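Local coordinates for reticulocyte binding protein (Streptococcus agalactiae COH1, PDB 3FAW) that probably hydrolyses alpha-1,6-glucosidic linkages in pullulan and related branched glucans as a cell-wall-anchored streptococcal pullulanase, at residues D716-E724 and L735-D743; H770-A780 and L806-G814. All coordinates share one frame; numbering follows the deposited sequence.

Contact 1: residues D716-E724 and L735-D743; sequences DREVSLITE and LVIAYQTID
Ser720 and Gln740 form an antiparallel hydrogen-bonded pair, with Ser720 N 2.9 Å from Gln740 O and a return bond from Gln740 N to Ser720 O. The pair attaches the short edge strand 720-721, which follows directly on helix 712-718, to strand 736-742 in the antiparallel sheet of the C-terminal domain. Leu721 and Tyr739 form the next, non-hydrogen-bonded pair, and with Val719 and Ile737 they make up the face that packs on helix 544-551, Val719 and Leu721 on Phe548, Ile737 on Ile547 and Tyr739 on Ile551. The tyrosine hydroxyl reaches beyond the pair to Thr610.

The Ile722 side chain runs along the neighbouring strand on the other face. Its CB lies 3.5 Å from Ala738 O and 3.9 Å from Ala738 CB. With chi1 at -63°, CG1 sits anti to the carbonyl carbon and passes over the Ala738 carbonyl towards Tyr739. CD1 completes the path, 3.9 Å from Tyr739 C and close to CB of Gln740. The same Ala738 O accepts a bond from Ile722 N, well off its carbonyl plane, and a weak one from Thr723 N.

Thr723 is the centre of an inverse gamma turn, where the strand pairing ends. Its OG1 stands between its own backbone N and carbonyl carbon (chi1 57°) and accepts a hydrogen bond from Ala738 N at 3.1 Å, with 157° at the hydrogen. A side-chain oxygen thus replaces a backbone carbonyl as acceptor, while CG2 of the threonine rests against Ala738 CB.

Towards the helix, a water links the two segments. It donates to Glu718 O and lies 2.6 Å from Ser720 OG, a hydroxyl also bonded to Tyr768, and its oxygen accepts a hydrogen bond from Gln740 NE2 at 3.2 Å.

Contact 2: residues H770-A780 and L806-G814; sequences HLLKGQVIVDA and LTAIVIKVG
The imidazole of His770, whose backbone O touches CG2 of Val813, carries CG of Leu771 over one face, 3.9 Å above the ring plane and displaced towards the rim. The 3-10 segment that ends at Lys773 leads through Gly774 into strand 775-778, which pairs antiparallel with strand 807-813 at an edge of the C-terminal beta domain. The Leu771 and Val813 side chains cross at about a right angle, CD2 of the leucine against CG2 of the valine. At Gly774, CA approaches Lys812 O to 3.3 Å, just before Gln775 and Lys812 exchange two backbone hydrogen bonds.

A classic beta bulge follows, in which Ile777 and Val778 both stand opposite Val810. The Val810 carbonyl takes Ile777 N at 2.9 Å, nearly in line with its C=O, and Val778 N in a weaker bond. The bulge sets both side chains against Val810: CG1 of Ile777 is 4.0 Å from Val810 CG1, and the CB atoms of Val778 and Val810 come within 3.6 Å. Helix 685-703 covers Ile777 and Val778.

On the other face, Val776, Ile809 and Ile811 pack against strand 794-796. In Ile809, chi1 of -51° sets CG1 beside the backbone N and leaves CG2 anti to it, which places that methyl 4.0 Å from Val776 CG1 and 3.6 Å from Val778 O.

Contacts 1 and 2 hold the two outermost strands, 720-721 and 775-778, of one five-stranded antiparallel sheet. Strand 748-754 runs between their inner partners, strands 736-742 and 807-813. The contact centres are 13 Å apart, and side chains meet directly across the sheet surface: Gln740 OE1 comes 3.0 Å from His770 CE1 and 3.3 Å from Leu771 CD2, and Ile722 CD1 is 3.9 Å from Leu771 CD1. Both are structural contacts within the C-terminal domain, with centres 33 and 37 Å from the chain centre. Helices 544-551 and 685-703 border them respectively. A bound calcium lies about 14 Å from the Val778 side chain.

Contact 1: residues D716-E724 and L735-D743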
loop_
_atom_site.group_PDB
_atom_site.type_symbol
_atom_site.label_atom_id
_atom_site.label_comp_id
_atom_site.label_asym_id
_atom_site.label_seq_id
_atom_site.Cartn_x
_atom_site.Cartn_y
_atom_site.Cartn_z
ATOM N N ASP A 716 -20.382 -14.507 -16.686
ATOM C CA ASP A 716 -21.805 -14.239 -16.962
ATOM C C ASP A 716 -22.551 -15.468 -17.495
ATOM O O ASP A 716 -23.758 -15.610 -17.271
ATOM C CB ASP A 716 -21.968 -13.082 -17.958
ATOM C CG ASP A 716 -21.646 -11.728 -17.351
ATOM O OD1 ASP A 716 -21.770 -11.560 -16.123
ATOM O OD2 ASP A 716 -21.274 -10.816 -18.115
ATOM N N ARG A 717 -21.832 -16.343 -18.194
ATOM C CA ARG A 717 -22.418 -17.547 -18.787
ATOM C C ARG A 717 -22.460 -18.746 -17.850
ATOM O O ARG A 717 -23.256 -19.659 -18.063
ATOM C CB ARG A 717 -21.632 -17.951 -20.034
ATOM C CG ARG A 717 -21.836 -17.031 -21.212
ATOM C CD ARG A 717 -20.738 -17.218 -22.225
ATOM N NE ARG A 717 -21.014 -16.494 -23.461
ATOM C CZ ARG A 717 -20.106 -16.222 -24.396
ATOM N NH1 ARG A 717 -18.842 -16.607 -24.243
ATOM N NH2 ARG A 717 -20.466 -15.557 -25.490
ATOM N N GLU A 718 -21.591 -18.760 -16.840
ATOM C CA GLU A 718 -21.423 -19.944 -15.987
ATOM C C GLU A 718 -21.726 -19.714 -14.506
ATOM O O GLU A 718 -21.818 -20.681 -13.746
ATOM C CB GLU A 718 -20.009 -20.505 -16.150
ATOM C CG GLU A 718 -19.704 -20.969 -17.575
ATOM C CD GLU A 718 -18.218 -21.090 -17.876
ATOM O OE1 GLU A 718 -17.394 -21.026 -16.936
ATOM O OE2 GLU A 718 -17.875 -21.246 -19.069
ATOM N N VAL A 719 -21.868 -18.451 -14.099
ATOM C CA VAL A 719 -22.277 -18.115 -12.738
ATOM C C VAL A 719 -23.665 -17.479 -12.786
ATOM O O VAL A 719 -23.853 -16.439 -13.421
ATOM C CB VAL A 719 -21.278 -17.160 -12.058
ATOM C CG1 VAL A 719 -21.697 -16.889 -10.617
ATOM C CG2 VAL A 719 -19.866 -17.742 -12.105
ATOM N N SER A 720 -24.625 -18.111 -12.107
ATOM C CA SER A 720 -26.035 -17.719 -12.179
ATOM C C SER A 720 -26.662 -17.502 -10.800
ATOM O O SER A 720 -26.190 -18.031 -9.791
ATOM C CB SER A 720 -26.831 -18.760 -12.976
ATOM O OG SER A 720 -26.628 -20.072 -12.478
ATOM N N LEU A 721 -27.731 -16.708 -10.776
ATOM C CA LEU A 721 -28.402 -16.323 -9.535
ATOM C C LEU A 721 -29.590 -17.241 -9.258
ATOM O O LEU A 721 -30.579 -17.226 -9.995
ATOM C CB LEU A 721 -28.872 -14.869 -9.628
ATOM C CG LEU A 721 -29.546 -14.268 -8.391
ATOM C CD1 LEU A 721 -28.584 -14.236 -7.203
ATOM C CD2 LEU A 721 -30.064 -12.877 -8.703
ATOM N N ILE A 722 -29.492 -18.039 -8.198
ATOM C CA ILE A 722 -30.575 -18.948 -7.820
ATOM C C ILE A 722 -31.740 -18.159 -7.210
ATOM O O ILE A 722 -32.893 -18.327 -7.608
ATOM C CB ILE A 722 -30.097 -20.022 -6.820
ATOM C CG1 ILE A 722 -29.030 -20.914 -7.461
ATOM C CG2 ILE A 722 -31.280 -20.864 -6.345
ATOM C CD1 ILE A 722 -28.351 -21.858 -6.486
ATOM N N THR A 723 -31.426 -17.293 -6.254
ATOM C CA THR A 723 -32.426 -16.441 -5.623
ATOM C C THR A 723 -32.708 -15.187 -6.454
ATOM O O THR A 723 -32.301 -14.082 -6.085
ATOM C CB THR A 723 -31.984 -16.014 -4.210
ATOM O OG1 THR A 723 -30.722 -15.341 -4.292
ATOM C CG2 THR A 723 -31.856 -17.226 -3.295
ATOM N N GLU A 724 -33.412 -15.357 -7.569
ATOM C CA GLU A 724 -33.894 -14.210 -8.343
ATOM C C GLU A 724 -35.082 -13.587 -7.624
ATOM O O GLU A 724 -35.782 -14.266 -6.872
ATOM C CB GLU A 724 -34.299 -14.625 -9.758
ATOM C CG GLU A 724 -33.138 -15.118 -10.603
ATOM C CD GLU A 724 -33.494 -15.262 -12.067
ATOM O OE1 GLU A 724 -34.647 -15.636 -12.372
ATOM O OE2 GLU A 724 -32.616 -15.005 -12.919
ATOM N N LEU A 735 -31.831 -10.337 2.713
ATOM C CA LEU A 735 -30.718 -10.790 3.562
ATOM C C LEU A 735 -30.326 -12.250 3.311
ATOM O O LEU A 735 -29.513 -12.811 4.042
ATOM C CB LEU A 735 -31.091 -10.631 5.040
ATOM C CG LEU A 735 -31.337 -9.210 5.549
ATOM C CD1 LEU A 735 -31.969 -9.251 6.929
ATOM C CD2 LEU A 735 -30.043 -8.413 5.572
ATOM N N VAL A 736 -30.912 -12.865 2.288
ATOM C CA VAL A 736 -30.510 -14.209 1.863
ATOM C C VAL A 736 -30.156 -14.172 0.379
ATOM O O VAL A 736 -30.779 -13.442 -0.395
ATOM C CB VAL A 736 -31.613 -15.271 2.141
ATOM C CG1 VAL A 736 -32.951 -14.804 1.631
ATOM C CG2 VAL A 736 -31.239 -16.631 1.521
ATOM N N ILE A 737 -29.141 -14.938 -0.006
ATOM C CA ILE A 737 -28.748 -15.050 -1.409
ATOM C C ILE A 737 -28.172 -16.436 -1.695
ATOM O O ILE A 737 -27.572 -17.066 -0.825
ATOM C CB ILE A 737 -27.727 -13.939 -1.815
ATOM C CG1 ILE A 737 -27.635 -13.814 -3.340
ATOM C CG2 ILE A 737 -26.344 -14.204 -1.215
ATOM C CD1 ILE A 737 -26.884 -12.585 -3.801
ATOM N N ALA A 738 -28.379 -16.910 -2.918
ATOM C CA ALA A 738 -27.815 -18.188 -3.357
ATOM C C ALA A 738 -27.378 -18.089 -4.809
ATOM O O ALA A 738 -28.071 -17.486 -5.626
ATOM C CB ALA A 738 -28.828 -19.309 -3.184
ATOM N N TYR A 739 -26.229 -18.681 -5.123
ATOM C CA TYR A 739 -25.700 -18.667 -6.487
ATOM C C TYR A 739 -24.979 -19.953 -6.848
ATOM O O TYR A 739 -24.431 -20.637 -5.988
ATOM C CB TYR A 739 -24.764 -17.473 -6.720
ATOM C CG TYR A 739 -23.754 -17.219 -5.625
ATOM C CD1 TYR A 739 -22.437 -17.671 -5.732
ATOM C CD2 TYR A 739 -24.111 -16.500 -4.490
ATOM C CE1 TYR A 739 -21.509 -17.417 -4.725
ATOM C CE2 TYR A 739 -23.202 -16.250 -3.487
ATOM C CZ TYR A 739 -21.903 -16.699 -3.605
ATOM O OH TYR A 739 -21.015 -16.428 -2.586
ATOM N N GLN A 740 -24.985 -20.256 -8.141
ATOM C CA GLN A 740 -24.367 -21.465 -8.666
ATOM C C GLN A 740 -23.248 -21.119 -9.642
ATOM O O GLN A 740 -23.387 -20.223 -10.474
ATOM C CB GLN A 740 -25.412 -22.318 -9.377
ATOM C CG GLN A 740 -24.942 -23.731 -9.700
ATOM C CD GLN A 740 -25.929 -24.468 -10.578
ATOM O OE1 GLN A 740 -26.682 -25.377 -9.980
ATOM N NE2 GLN A 740 -26.017 -24.218 -11.782
ATOM N N THR A 741 -22.137 -21.839 -9.523
ATOM C CA THR A 741 -21.045 -21.744 -10.479
ATOM C C THR A 741 -20.638 -23.150 -10.926
ATOM O O THR A 741 -20.921 -24.137 -10.244
ATOM C CB THR A 741 -19.833 -20.973 -9.897
ATOM O OG1 THR A 741 -18.781 -20.931 -10.869
ATOM C CG2 THR A 741 -19.324 -21.622 -8.611
ATOM N N ILE A 742 -19.993 -23.224 -12.085
ATOM C CA ILE A 742 -19.575 -24.490 -12.685
ATOM C C ILE A 742 -18.106 -24.357 -13.069
ATOM O O ILE A 742 -17.686 -23.301 -13.545
ATOM C CB ILE A 742 -20.398 -24.820 -13.960
ATOM C CG1 ILE A 742 -21.888 -24.510 -13.753
ATOM C CG2 ILE A 742 -20.200 -26.277 -14.357
ATOM C CD1 ILE A 742 -22.748 -24.728 -14.987
ATOM N N ASP A 743 -17.320 -25.409 -12.860
ATOM C CA ASP A 743 -15.898 -25.355 -13.212
ATOM C C ASP A 743 -15.628 -25.992 -14.578
ATOM O O ASP A 743 -16.546 -26.504 -15.228
ATOM C CB ASP A 743 -15.022 -25.952 -12.095
ATOM C CG ASP A 743 -15.111 -27.460 -11.992
ATOM O OD1 ASP A 743 -15.814 -28.098 -12.802
ATOM O OD2 ASP A 743 -14.457 -28.011 -11.079
HETATM O O HOH W 1 -24.756 -21.667 -13.263
#

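Contact 2: residues H770-A780 and L806-G814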
loop_
_atom_site.group_PDB
_atom_site.type_symbol
_atom_site.label_atom_id
_atom_site.label_comp_id
_atom_site.label_asym_id
_atom_site.label_seq_id
_atom_site.Cartn_x
_atom_site.Cartn_y
_atom_site.Cartn_z
ATOM N N HIS A 770 -31.610 -30.359 -9.561
ATOM C CA HIS A 770 -30.448 -31.252 -9.604
ATOM C C HIS A 770 -29.509 -31.098 -8.396
ATOM O O HIS A 770 -28.741 -32.009 -8.086
ATOM C CB HIS A 770 -29.664 -31.020 -10.900
ATOM C CG HIS A 770 -29.068 -29.651 -11.011
ATOM N ND1 HIS A 770 -27.757 -29.386 -10.682
ATOM C CD2 HIS A 770 -29.605 -28.471 -11.401
ATOM C CE1 HIS A 770 -27.511 -28.102 -10.869
ATOM N NE2 HIS A 770 -28.615 -27.524 -11.304
ATOM N N LEU A 771 -29.572 -29.948 -7.723
ATOM C CA LEU A 771 -28.749 -29.684 -6.542
ATOM C C LEU A 771 -29.136 -30.533 -5.329
ATOM O O LEU A 771 -28.314 -30.753 -4.439
ATOM C CB LEU A 771 -28.817 -28.199 -6.165
ATOM C CG LEU A 771 -28.266 -27.197 -7.181
ATOM C CD1 LEU A 771 -28.466 -25.768 -6.672
ATOM C CD2 LEU A 771 -26.794 -27.470 -7.474
ATOM N N LEU A 772 -30.379 -31.013 -5.294
ATOM C CA LEU A 772 -30.853 -31.861 -4.193
ATOM C C LEU A 772 -30.163 -33.234 -4.156
ATOM O O LEU A 772 -30.205 -33.917 -3.136
ATOM C CB LEU A 772 -32.376 -32.042 -4.269
ATOM C CG LEU A 772 -33.206 -30.774 -4.044
ATOM C CD1 LEU A 772 -34.623 -30.957 -4.560
ATOM C CD2 LEU A 772 -33.212 -30.380 -2.570
ATOM N N LYS A 773 -29.534 -33.623 -5.267
ATOM C CA LYS A 773 -28.792 -34.888 -5.359
ATOM C C LYS A 773 -27.309 -34.739 -5.002
ATOM O O LYS A 773 -26.568 -35.721 -5.009
ATOM C CB LYS A 773 -28.903 -35.460 -6.776
ATOM C CG LYS A 773 -30.331 -35.737 -7.250
ATOM C CD LYS A 773 -30.986 -36.905 -6.513
ATOM C CE LYS A 773 -30.302 -38.235 -6.801
ATOM N NZ LYS A 773 -31.109 -39.391 -6.323
ATOM N N GLY A 774 -26.884 -33.514 -4.696
ATOM C CA GLY A 774 -25.480 -33.223 -4.413
ATOM C C GLY A 774 -25.058 -33.487 -2.979
ATOM O O GLY A 774 -25.864 -33.894 -2.143
ATOM N N GLN A 775 -23.777 -33.247 -2.708
ATOM C CA GLN A 775 -23.192 -33.440 -1.382
ATOM C C GLN A 775 -22.966 -32.087 -0.720
ATOM O O GLN A 775 -22.530 -31.141 -1.376
ATOM C CB GLN A 775 -21.849 -34.165 -1.497
ATOM C CG GLN A 775 -21.908 -35.519 -2.205
ATOM C CD GLN A 775 -20.541 -36.006 -2.684
ATOM O OE1 GLN A 775 -19.696 -35.216 -3.111
ATOM N NE2 GLN A 775 -20.328 -37.318 -2.627
ATOM N N VAL A 776 -23.248 -32.004 0.578
ATOM C CA VAL A 776 -22.973 -30.795 1.356
ATOM C C VAL A 776 -21.515 -30.790 1.813
ATOM O O VAL A 776 -21.101 -31.677 2.563
ATOM C CB VAL A 776 -23.880 -30.698 2.603
ATOM C CG1 VAL A 776 -23.608 -29.392 3.363
ATOM C CG2 VAL A 776 -25.345 -30.795 2.203
ATOM N N ILE A 777 -20.742 -29.800 1.358
ATOM C CA ILE A 777 -19.330 -29.673 1.760
ATOM C C ILE A 777 -19.056 -28.489 2.709
ATOM O O ILE A 777 -18.012 -28.445 3.367
ATOM C CB ILE A 777 -18.379 -29.640 0.538
ATOM C CG1 ILE A 777 -18.630 -28.414 -0.342
ATOM C CG2 ILE A 777 -18.536 -30.926 -0.273
ATOM C CD1 ILE A 777 -17.532 -28.176 -1.350
ATOM N N VAL A 778 -19.992 -27.542 2.774
ATOM C CA VAL A 778 -19.962 -26.490 3.793
ATOM C C VAL A 778 -21.318 -26.442 4.490
ATOM O O VAL A 778 -22.359 -26.407 3.831
ATOM C CB VAL A 778 -19.642 -25.094 3.192
ATOM C CG1 VAL A 778 -19.670 -24.012 4.272
ATOM C CG2 VAL A 778 -18.299 -25.108 2.494
ATOM N N ASP A 779 -21.302 -26.454 5.820
ATOM C CA ASP A 779 -22.534 -26.308 6.600
ATOM C C ASP A 779 -22.325 -25.275 7.712
ATOM O O ASP A 779 -21.399 -24.467 7.631
ATOM C CB ASP A 779 -23.025 -27.679 7.111
ATOM C CG ASP A 779 -22.219 -28.220 8.281
ATOM O OD1 ASP A 779 -21.192 -27.623 8.660
ATOM O OD2 ASP A 779 -22.629 -29.266 8.832
ATOM N N ALA A 780 -23.180 -25.289 8.732
ATOM C CA ALA A 780 -23.098 -24.317 9.827
ATOM C C ALA A 780 -21.856 -24.492 10.714
ATOM O O ALA A 780 -21.399 -23.529 11.342
ATOM C CB ALA A 780 -24.363 -24.382 10.677
ATOM N N LEU A 806 -28.512 -17.260 9.933
ATOM C CA LEU A 806 -27.067 -17.033 10.021
ATOM C C LEU A 806 -26.240 -18.281 9.676
ATOM O O LEU A 806 -25.316 -18.652 10.408
ATOM C CB LEU A 806 -26.705 -16.512 11.416
ATOM C CG LEU A 806 -27.500 -15.289 11.890
ATOM C CD1 LEU A 806 -26.901 -14.738 13.173
ATOM C CD2 LEU A 806 -27.539 -14.205 10.812
ATOM N N THR A 807 -26.579 -18.910 8.553
ATOM C CA THR A 807 -25.946 -20.163 8.130
ATOM C C THR A 807 -25.558 -20.109 6.650
ATOM O O THR A 807 -26.311 -19.593 5.818
ATOM C CB THR A 807 -26.889 -21.369 8.360
ATOM O OG1 THR A 807 -27.237 -21.449 9.749
ATOM C CG2 THR A 807 -26.234 -22.680 7.924
ATOM N N ALA A 808 -24.373 -20.635 6.339
ATOM C CA ALA A 808 -23.915 -20.775 4.956
ATOM C C ALA A 808 -23.877 -22.252 4.578
ATOM O O ALA A 808 -23.347 -23.068 5.329
ATOM C CB ALA A 808 -22.532 -20.145 4.785
ATOM N N ILE A 809 -24.448 -22.589 3.423
ATOM C CA ILE A 809 -24.417 -23.958 2.906
ATOM C C ILE A 809 -23.818 -23.996 1.498
ATOM O O ILE A 809 -24.219 -23.223 0.631
ATOM C CB ILE A 809 -25.830 -24.595 2.854
ATOM C CG1 ILE A 809 -26.562 -24.452 4.195
ATOM C CG2 ILE A 809 -25.729 -26.070 2.489
ATOM C CD1 ILE A 809 -25.941 -25.235 5.325
ATOM N N VAL A 810 -22.862 -24.894 1.273
ATOM C CA VAL A 810 -22.338 -25.126 -0.075
ATOM C C VAL A 810 -22.564 -26.583 -0.470
ATOM O O VAL A 810 -22.191 -27.499 0.269
ATOM C CB VAL A 810 -20.838 -24.778 -0.214
ATOM C CG1 VAL A 810 -20.354 -25.078 -1.631
ATOM C CG2 VAL A 810 -20.588 -23.316 0.129
ATOM N N ILE A 811 -23.189 -26.777 -1.631
ATOM C CA ILE A 811 -23.435 -28.108 -2.185
ATOM C C ILE A 811 -22.604 -28.311 -3.454
ATOM O O ILE A 811 -22.447 -27.388 -4.252
ATOM C CB ILE A 811 -24.931 -28.321 -2.524
ATOM C CG1 ILE A 811 -25.809 -28.035 -1.302
ATOM C CG2 ILE A 811 -25.170 -29.745 -2.999
ATOM C CD1 ILE A 811 -27.300 -28.247 -1.543
ATOM N N LYS A 812 -22.076 -29.522 -3.621
ATOM C CA LYS A 812 -21.350 -29.917 -4.829
ATOM C C LYS A 812 -22.071 -31.073 -5.522
ATOM O O LYS A 812 -22.442 -32.060 -4.876
ATOM C CB LYS A 812 -19.925 -30.358 -4.475
ATOM C CG LYS A 812 -19.085 -30.833 -5.660
ATOM C CD LYS A 812 -17.912 -31.682 -5.204
ATOM C CE LYS A 812 -17.110 -32.208 -6.383
ATOM N NZ LYS A 812 -16.000 -33.101 -5.944
ATOM N N VAL A 813 -22.253 -30.948 -6.835
ATOM C CA VAL A 813 -22.748 -32.046 -7.669
ATOM C C VAL A 813 -21.643 -32.476 -8.632
ATOM O O VAL A 813 -21.307 -31.743 -9.567
ATOM C CB VAL A 813 -24.006 -31.642 -8.459
ATOM C CG1 VAL A 813 -24.480 -32.794 -9.347
ATOM C CG2 VAL A 813 -25.115 -31.209 -7.503
ATOM N N GLY A 814 -21.073 -33.654 -8.387
ATOM C CA GLY A 814 -20.038 -34.218 -9.255
ATOM C C GLY A 814 -20.623 -34.811 -10.525
ATOM O O GLY A 814 -20.381 -34.310 -11.626
#